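PDB 2C4N: ribonucleotide monophosphatase NagD from Escherichia coli, which hydrolyses ribonucleoside 5'-phosphates to the ribonucleoside and phosphate with the help of magnesium, and probably dephosphorylates a broad range of other substrates. Local coordinates for residues 132-137 against 167-172; 86-91 against 124-129. All coordinates share one frame; numbering follows the deposited sequence.

Interaction 1 (132-137 against 167-172); sequences YFVANG and SGRKPF
Arg169 and Val134 supply the polar part of this contact: Arg169 NH1 donates to Val134 O over 2.6 Å, with an N-H...O angle of 142°. The oxygen lies in the guanidinium plane, at its edge. Val134 O also accepts from Gly137 N, and the two donors reach it from opposite faces of the carbonyl plane. The arginine chain bends at chi3 (62°), which sets NE. NH1 has a further acceptor in Ala138 O, while NH2 makes a weak bond to Ser232 O of a neighbouring subunit.

The van der Waals packing centres on Val134 CG1, anti to the backbone N (chi1 173°). Val134 CG1 lies 3.8 Å from both Arg169 CB and Arg169 CD. Two polar atoms also lie against this methyl, Arg169 NH1 at 3.4 Å and Ser167 OG at 3.6 Å from Val134 CG1. Next to it, Ala135 CB meets Ser167 CB at 4.2 Å. Ser167 OG is itself bonded to Ile163 O and accepts from Arg169 N at 3.3 Å. An alanine in place of Arg169 would probably strip Val134 O of its second donor, leave Ala138 O without its NH1 bond and uncover part of CG1.

Two helix endings thus meet, a Schellman motif with Gly137 as its C-prime residue and an ST turn at Ser167, as neighbouring helices, 124-135 and 156-167, of an alpha/beta domain built on a parallel sheet run out side by side.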
ATOM      1  N   TYR A 132      12.093  18.015   1.097  1.00 20.07           N
ATOM      2  CA  TYR A 132      13.517  18.173   1.375  1.00 21.49           C
ATOM      3  C   TYR A 132      13.794  18.115   2.878  1.00 20.72           C
ATOM      4  O   TYR A 132      14.690  17.398   3.324  1.00 19.84           O
ATOM      5  CB  TYR A 132      14.006  19.507   0.814  1.00 26.69           C
ATOM      6  CG  TYR A 132      15.429  19.848   1.195  1.00 30.85           C
ATOM      7  CD1 TYR A 132      16.510  19.274   0.529  1.00 33.68           C
ATOM      8  CD2 TYR A 132      15.691  20.739   2.234  1.00 32.31           C
ATOM      9  CE1 TYR A 132      17.824  19.581   0.888  1.00 35.14           C
ATOM     10  CE2 TYR A 132      16.998  21.052   2.602  1.00 36.09           C
ATOM     11  CZ  TYR A 132      18.058  20.471   1.925  1.00 36.62           C
ATOM     12  OH  TYR A 132      19.348  20.784   2.288  1.00 40.42           O
ATOM     13  N   PHE A 133      13.026  18.871   3.659  1.00 19.98           N
ATOM     14  CA  PHE A 133      13.217  18.884   5.109  1.00 20.10           C
ATOM     15  C   PHE A 133      12.900  17.540   5.765  1.00 19.83           C
ATOM     16  O   PHE A 133      13.637  17.077   6.637  1.00 19.70           O
ATOM     17  CB  PHE A 133      12.367  19.982   5.754  1.00 18.75           C
ATOM     18  CG  PHE A 133      12.786  21.377   5.374  1.00 21.92           C
ATOM     19  CD1 PHE A 133      14.119  21.768   5.475  1.00 21.23           C
ATOM     20  CD2 PHE A 133      11.847  22.305   4.925  1.00 21.23           C
ATOM     21  CE1 PHE A 133      14.512  23.064   5.133  1.00 23.44           C
ATOM     22  CE2 PHE A 133      12.229  23.605   4.581  1.00 23.83           C
ATOM     23  CZ  PHE A 133      13.567  23.983   4.686  1.00 21.70           C
ATOM     24  N   VAL A 134      11.804  16.914   5.355  1.00 18.95           N
ATOM     25  CA  VAL A 134      11.427  15.628   5.929  1.00 19.86           C
ATOM     26  C   VAL A 134      12.480  14.588   5.582  1.00 20.31           C
ATOM     27  O   VAL A 134      12.892  13.803   6.434  1.00 20.95           O
ATOM     28  CB  VAL A 134      10.040  15.167   5.413  1.00 18.94           C
ATOM     29  CG1 VAL A 134       9.742  13.742   5.880  1.00 18.58           C
ATOM     30  CG2 VAL A 134       8.962  16.109   5.934  1.00 17.97           C
ATOM     31  N   ALA A 135      12.925  14.595   4.333  1.00 24.40           N
ATOM     32  CA  ALA A 135      13.939  13.651   3.898  1.00 26.06           C
ATOM     33  C   ALA A 135      15.227  13.841   4.690  1.00 28.24           C
ATOM     34  O   ALA A 135      15.979  12.890   4.899  1.00 29.68           O
ATOM     35  CB  ALA A 135      14.209  13.825   2.418  1.00 29.46           C
ATOM     36  N   ASN A 136      15.493  15.061   5.095  1.00 25.62           N
ATOM     37  CA  ASN A 136      16.625  15.397   5.910  1.00 27.20           C
ATOM     38  C   ASN A 136      16.469  15.308   7.407  1.00 27.26           C
ATOM     39  O   ASN A 136      17.280  15.796   8.133  1.00 28.57           O
ATOM     40  CB  ASN A 136      17.281  16.699   5.470  1.00 28.73           C
ATOM     41  CG  ASN A 136      18.066  16.544   4.202  1.00 30.65           C
ATOM     42  OD1 ASN A 136      19.189  16.082   4.244  1.00 31.63           O
ATOM     43  ND2 ASN A 136      17.518  16.938   3.112  1.00 31.97           N
ATOM     44  N   GLY A 137      15.434  14.633   7.855  1.00 25.31           N
ATOM     45  CA  GLY A 137      15.221  14.459   9.282  1.00 22.68           C
ATOM     46  C   GLY A 137      14.266  15.335  10.070  1.00 23.04           C
ATOM     47  O   GLY A 137      14.147  15.164  11.285  1.00 21.76           O
ATOM     48  N   SER A 167       9.799  11.953  -0.053  1.00 24.61           N
ATOM     49  CA  SER A 167      10.648  11.680   1.104  1.00 24.29           C
ATOM     50  C   SER A 167      10.663  10.231   1.564  1.00 26.06           C
ATOM     51  O   SER A 167      11.614   9.795   2.214  1.00 26.94           O
ATOM     52  CB  SER A 167      10.225  12.558   2.285  1.00 19.94           C
ATOM     53  OG  SER A 167       8.945  12.178   2.761  1.00 19.50           O
ATOM     54  N   GLY A 168       9.608   9.492   1.244  1.00 26.78           N
ATOM     55  CA  GLY A 168       9.530   8.107   1.663  1.00 26.83           C
ATOM     56  C   GLY A 168       9.145   7.990   3.126  1.00 28.21           C
ATOM     57  O   GLY A 168       9.303   6.930   3.732  1.00 28.54           O
ATOM     58  N   ARG A 169       8.639   9.080   3.702  1.00 22.19           N
ATOM     59  CA  ARG A 169       8.232   9.079   5.100  1.00 22.22           C
ATOM     60  C   ARG A 169       6.791   9.539   5.276  1.00 22.71           C
ATOM     61  O   ARG A 169       6.274  10.323   4.481  1.00 20.86           O
ATOM     62  CB  ARG A 169       9.158   9.980   5.921  1.00 27.54           C
ATOM     63  CG  ARG A 169      10.601   9.507   5.988  1.00 30.79           C
ATOM     64  CD  ARG A 169      11.428  10.491   6.792  1.00 32.81           C
ATOM     65  NE  ARG A 169      10.953  10.572   8.170  1.00 35.01           N
ATOM     66  CZ  ARG A 169      11.106  11.631   8.958  1.00 37.06           C
ATOM     67  NH1 ARG A 169      11.722  12.716   8.511  1.00 33.05           N
ATOM     68  NH2 ARG A 169      10.646  11.599  10.200  1.00 39.53           N
ATOM     69  N   LYS A 170       6.150   9.043   6.325  1.00 19.84           N
ATOM     70  CA  LYS A 170       4.776   9.409   6.615  1.00 20.46           C
ATOM     71  C   LYS A 170       4.718  10.306   7.840  1.00 18.92           C
ATOM     72  O   LYS A 170       5.532  10.184   8.751  1.00 17.58           O
ATOM     73  CB  LYS A 170       3.935   8.153   6.833  1.00 36.39           C
ATOM     74  CG  LYS A 170       3.719   7.362   5.556  1.00 41.81           C
ATOM     75  CD  LYS A 170       2.848   6.147   5.788  1.00 46.90           C
ATOM     76  CE  LYS A 170       2.267   5.637   4.481  1.00 49.17           C
ATOM     77  NZ  LYS A 170       1.493   4.381   4.686  1.00 51.97           N
ATOM     78  N   PRO A 171       3.741  11.219   7.879  1.00 18.09           N
ATOM     79  CA  PRO A 171       3.645  12.109   9.033  1.00 18.19           C
ATOM     80  C   PRO A 171       2.834  11.489  10.145  1.00 16.18           C
ATOM     81  O   PRO A 171       2.169  10.466   9.961  1.00 14.95           O
ATOM     82  CB  PRO A 171       2.928  13.321   8.458  1.00 19.10           C
ATOM     83  CG  PRO A 171       1.896  12.652   7.556  1.00 20.36           C
ATOM     84  CD  PRO A 171       2.721  11.556   6.864  1.00 19.15           C
ATOM     85  N   PHE A 172       2.902  12.119  11.305  1.00 18.63           N
ATOM     86  CA  PHE A 172       2.110  11.707  12.436  1.00 18.30           C
ATOM     87  C   PHE A 172       0.879  12.596  12.276  1.00 17.36           C
ATOM     88  O   PHE A 172       0.999  13.827  12.310  1.00 16.53           O
ATOM     89  CB  PHE A 172       2.807  12.048  13.755  1.00 27.62           C
ATOM     90  CG  PHE A 172       1.938  11.830  14.966  1.00 32.40           C
ATOM     91  CD1 PHE A 172       1.683  10.544  15.436  1.00 34.37           C
ATOM     92  CD2 PHE A 172       1.338  12.908  15.609  1.00 34.91           C
ATOM     93  CE1 PHE A 172       0.842  10.339  16.526  1.00 34.96           C
ATOM     94  CE2 PHE A 172       0.497  12.712  16.699  1.00 38.43           C
ATOM     95  CZ  PHE A 172       0.248  11.428  17.157  1.00 36.89           C
TER

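Interaction 2 (86-91 against 124-129); sequences KAYVVG and WDMMHK
The phenol oxygen Tyr88 OH is packed against carbon atoms of Met126 and Lys129 and forms no hydrogen bond to helix segment 124-129. The nearest atom of that segment to Tyr88 OH is Met126 CA at 3.3 Å, and Met126 CG follows at 3.6 Å. Lys129 CB stands 3.8 Å from Tyr88 OH. CG of Tyr88 is anti to the backbone N (chi1 172°). The tyrosine side chain crosses those of Met126 and Lys129 at about a right angle.

Lys129 adds its aliphatic length: CB lies 3.8 Å from Tyr88 CZ, approaching the ring obliquely, and CD comes to 4.0 Å from Tyr88 CE2. The chain then runs on, extended, to a salt bridge between NZ and Asp108, a residue that also touches Tyr88, so the charge is paired beyond the ring. Nearer the strand's end, Met126 SD meets Val90 CG1 at 4.1 Å, a purely apolar touch; Val90 also packs on Tyr122 and Met126 on Ser121.

The axes of strand 86-90 and helix 124-129 approach to 9.4 Å at 143°, closer to antiparallel than to perpendicular. Strand 86-90 is an outermost strand of its parallel sheet within the chain, paired with strand 105-116; while Tyr88 and Val90 meet helix 124-135, Val89 between them packs on helix 94-101.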
ATOM      1  N   LYS A  86      10.994  25.665  15.933  1.00 20.59           N
ATOM      2  CA  LYS A  86      11.164  26.147  14.568  1.00 18.83           C
ATOM      3  C   LYS A  86      10.456  25.176  13.642  1.00 17.51           C
ATOM      4  O   LYS A  86      10.694  23.970  13.704  1.00 15.41           O
ATOM      5  CB  LYS A  86      12.645  26.229  14.196  1.00 29.12           C
ATOM      6  CG  LYS A  86      13.365  27.436  14.765  1.00 34.01           C
ATOM      7  CD  LYS A  86      14.747  27.585  14.148  1.00 38.49           C
ATOM      8  CE  LYS A  86      15.391  28.912  14.536  1.00 42.30           C
ATOM      9  NZ  LYS A  86      15.603  29.028  16.006  1.00 44.98           N
ATOM     10  N   ALA A  87       9.587  25.693  12.783  1.00 18.88           N
ATOM     11  CA  ALA A  87       8.856  24.822  11.882  1.00 19.85           C
ATOM     12  C   ALA A  87       8.610  25.408  10.505  1.00 18.57           C
ATOM     13  O   ALA A  87       8.419  26.614  10.349  1.00 17.82           O
ATOM     14  CB  ALA A  87       7.515  24.447  12.512  1.00 17.15           C
ATOM     15  N   TYR A  88       8.640  24.541   9.501  1.00 16.27           N
ATOM     16  CA  TYR A  88       8.325  24.958   8.150  1.00 16.72           C
ATOM     17  C   TYR A  88       6.869  24.517   8.056  1.00 17.02           C
ATOM     18  O   TYR A  88       6.559  23.334   8.232  1.00 16.43           O
ATOM     19  CB  TYR A  88       9.174  24.225   7.110  1.00 17.11           C
ATOM     20  CG  TYR A  88       8.719  24.525   5.705  1.00 17.34           C
ATOM     21  CD1 TYR A  88       8.079  23.554   4.935  1.00 19.04           C
ATOM     22  CD2 TYR A  88       8.859  25.804   5.167  1.00 18.87           C
ATOM     23  CE1 TYR A  88       7.585  23.849   3.668  1.00 18.66           C
ATOM     24  CE2 TYR A  88       8.366  26.112   3.901  1.00 20.40           C
ATOM     25  CZ  TYR A  88       7.729  25.130   3.157  1.00 19.82           C
ATOM     26  OH  TYR A  88       7.222  25.438   1.914  1.00 22.03           O
ATOM     27  N   VAL A  89       5.976  25.465   7.803  1.00 17.56           N
ATOM     28  CA  VAL A  89       4.562  25.149   7.750  1.00 17.36           C
ATOM     29  C   VAL A  89       3.934  25.246   6.374  1.00 17.81           C
ATOM     30  O   VAL A  89       4.139  26.213   5.641  1.00 17.93           O
ATOM     31  CB  VAL A  89       3.761  26.058   8.719  1.00 18.88           C
ATOM     32  CG1 VAL A  89       2.282  25.698   8.687  1.00 20.18           C
ATOM     33  CG2 VAL A  89       4.312  25.917  10.135  1.00 18.96           C
ATOM     34  N   VAL A  90       3.183  24.209   6.029  1.00 15.89           N
ATOM     35  CA  VAL A  90       2.454  24.158   4.772  1.00 15.57           C
ATOM     36  C   VAL A  90       1.013  24.303   5.237  1.00 16.47           C
ATOM     37  O   VAL A  90       0.345  23.326   5.556  1.00 15.17           O
ATOM     38  CB  VAL A  90       2.634  22.801   4.054  1.00 20.20           C
ATOM     39  CG1 VAL A  90       1.761  22.751   2.804  1.00 19.28           C
ATOM     40  CG2 VAL A  90       4.100  22.600   3.677  1.00 18.59           C
ATOM     41  N   GLY A  91       0.547  25.542   5.313  1.00 18.57           N
ATOM     42  CA  GLY A  91      -0.809  25.783   5.768  1.00 21.12           C
ATOM     43  C   GLY A  91      -1.055  27.271   5.861  1.00 23.31           C
ATOM     44  O   GLY A  91      -0.180  28.063   5.523  1.00 24.11           O
ATOM     45  N   TRP A 124       4.133  23.511  -5.956  1.00 18.56           N
ATOM     46  CA  TRP A 124       5.349  22.753  -6.223  1.00 19.77           C
ATOM     47  C   TRP A 124       6.479  23.116  -5.258  1.00 19.11           C
ATOM     48  O   TRP A 124       7.181  22.243  -4.749  1.00 18.14           O
ATOM     49  CB  TRP A 124       5.785  23.027  -7.666  1.00 22.41           C
ATOM     50  CG  TRP A 124       6.813  22.087  -8.215  1.00 24.29           C
ATOM     51  CD1 TRP A 124       6.585  20.956  -8.943  1.00 24.78           C
ATOM     52  CD2 TRP A 124       8.237  22.226  -8.123  1.00 25.89           C
ATOM     53  NE1 TRP A 124       7.778  20.383  -9.314  1.00 27.18           N
ATOM     54  CE2 TRP A 124       8.808  21.139  -8.818  1.00 27.08           C
ATOM     55  CE3 TRP A 124       9.084  23.159  -7.513  1.00 27.96           C
ATOM     56  CZ2 TRP A 124      10.195  20.967  -8.933  1.00 28.73           C
ATOM     57  CZ3 TRP A 124      10.464  22.987  -7.625  1.00 27.92           C
ATOM     58  CH2 TRP A 124      11.003  21.896  -8.326  1.00 28.58           C
ATOM     59  N   ASP A 125       6.656  24.410  -5.015  1.00 20.27           N
ATOM     60  CA  ASP A 125       7.711  24.865  -4.112  1.00 21.64           C
ATOM     61  C   ASP A 125       7.537  24.360  -2.681  1.00 19.68           C
ATOM     62  O   ASP A 125       8.498  23.928  -2.052  1.00 20.55           O
ATOM     63  CB  ASP A 125       7.795  26.395  -4.122  1.00 34.04           C
ATOM     64  CG  ASP A 125       8.274  26.940  -5.454  1.00 39.81           C
ATOM     65  OD1 ASP A 125       9.371  26.540  -5.900  1.00 42.17           O
ATOM     66  OD2 ASP A 125       7.557  27.772  -6.051  1.00 44.89           O
ATOM     67  N   MET A 126       6.315  24.419  -2.168  1.00 18.63           N
ATOM     68  CA  MET A 126       6.037  23.948  -0.814  1.00 18.10           C
ATOM     69  C   MET A 126       6.264  22.447  -0.711  1.00 18.10           C
ATOM     70  O   MET A 126       6.850  21.964   0.251  1.00 16.72           O
ATOM     71  CB  MET A 126       4.595  24.271  -0.422  1.00 18.70           C
ATOM     72  CG  MET A 126       4.319  25.745  -0.191  1.00 21.04           C
ATOM     73  SD  MET A 126       2.649  25.986   0.431  1.00 23.88           S
ATOM     74  CE  MET A 126       2.274  27.619  -0.202  1.00 23.79           C
ATOM     75  N   MET A 127       5.790  21.707  -1.708  1.00 17.96           N
ATOM     76  CA  MET A 127       5.964  20.257  -1.706  1.00 18.47           C
ATOM     77  C   MET A 127       7.453  19.936  -1.706  1.00 17.20           C
ATOM     78  O   MET A 127       7.914  19.054  -0.985  1.00 15.59           O
ATOM     79  CB  MET A 127       5.309  19.635  -2.944  1.00 17.10           C
ATOM     80  CG  MET A 127       5.273  18.116  -2.916  1.00 18.27           C
ATOM     81  SD  MET A 127       4.832  17.342  -4.486  1.00 20.09           S
ATOM     82  CE  MET A 127       3.190  17.975  -4.753  1.00 18.39           C
ATOM     83  N   HIS A 128       8.198  20.673  -2.524  1.00 17.87           N
ATOM     84  CA  HIS A 128       9.639  20.498  -2.646  1.00 18.19           C
ATOM     85  C   HIS A 128      10.349  20.727  -1.314  1.00 17.96           C
ATOM     86  O   HIS A 128      11.083  19.866  -0.835  1.00 16.77           O
ATOM     87  CB  HIS A 128      10.190  21.467  -3.700  1.00 21.44           C
ATOM     88  CG  HIS A 128      11.685  21.488  -3.786  1.00 23.45           C
ATOM     89  ND1 HIS A 128      12.396  22.639  -4.053  1.00 26.81           N
ATOM     90  CD2 HIS A 128      12.602  20.502  -3.649  1.00 24.22           C
ATOM     91  CE1 HIS A 128      13.688  22.361  -4.073  1.00 25.30           C
ATOM     92  NE2 HIS A 128      13.839  21.072  -3.832  1.00 25.95           N
ATOM     93  N   LYS A 129      10.132  21.895  -0.719  1.00 19.86           N
ATOM     94  CA  LYS A 129      10.772  22.217   0.552  1.00 19.89           C
ATOM     95  C   LYS A 129      10.384  21.257   1.664  1.00 18.62           C
ATOM     96  O   LYS A 129      11.241  20.794   2.415  1.00 18.11           O
ATOM     97  CB  LYS A 129      10.439  23.646   0.980  1.00 26.42           C
ATOM     98  CG  LYS A 129      11.011  24.729   0.081  1.00 29.28           C
ATOM     99  CD  LYS A 129      10.843  26.087   0.748  1.00 34.44           C
ATOM    100  CE  LYS A 129      11.141  27.236  -0.195  1.00 38.07           C
ATOM    101  NZ  LYS A 129      10.917  28.548   0.485  1.00 42.25           N
TER

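In the fold
From the N terminus, the chain enters this four-stranded parallel sheet, which belongs to the cap domain of the phosphatase, at strand 86-90. It passes through helix 94-101 and strand 105-116, and interaction 2 closes that loop when helix 124-135 begins. Interaction 1 opens at the other end of the same helix and closes a second loop, through strand 139-142 and helix 156-167, just before strand 172-173. The loops are in series and neither nest nor cross. Helix 124-135 therefore joins strand 86-90 to the end of helix 156-167 and the loop after it, and Phe133 packs on Tyr88 where the contacts touch. Both also border one further subunit, not the one that supplies Ser232.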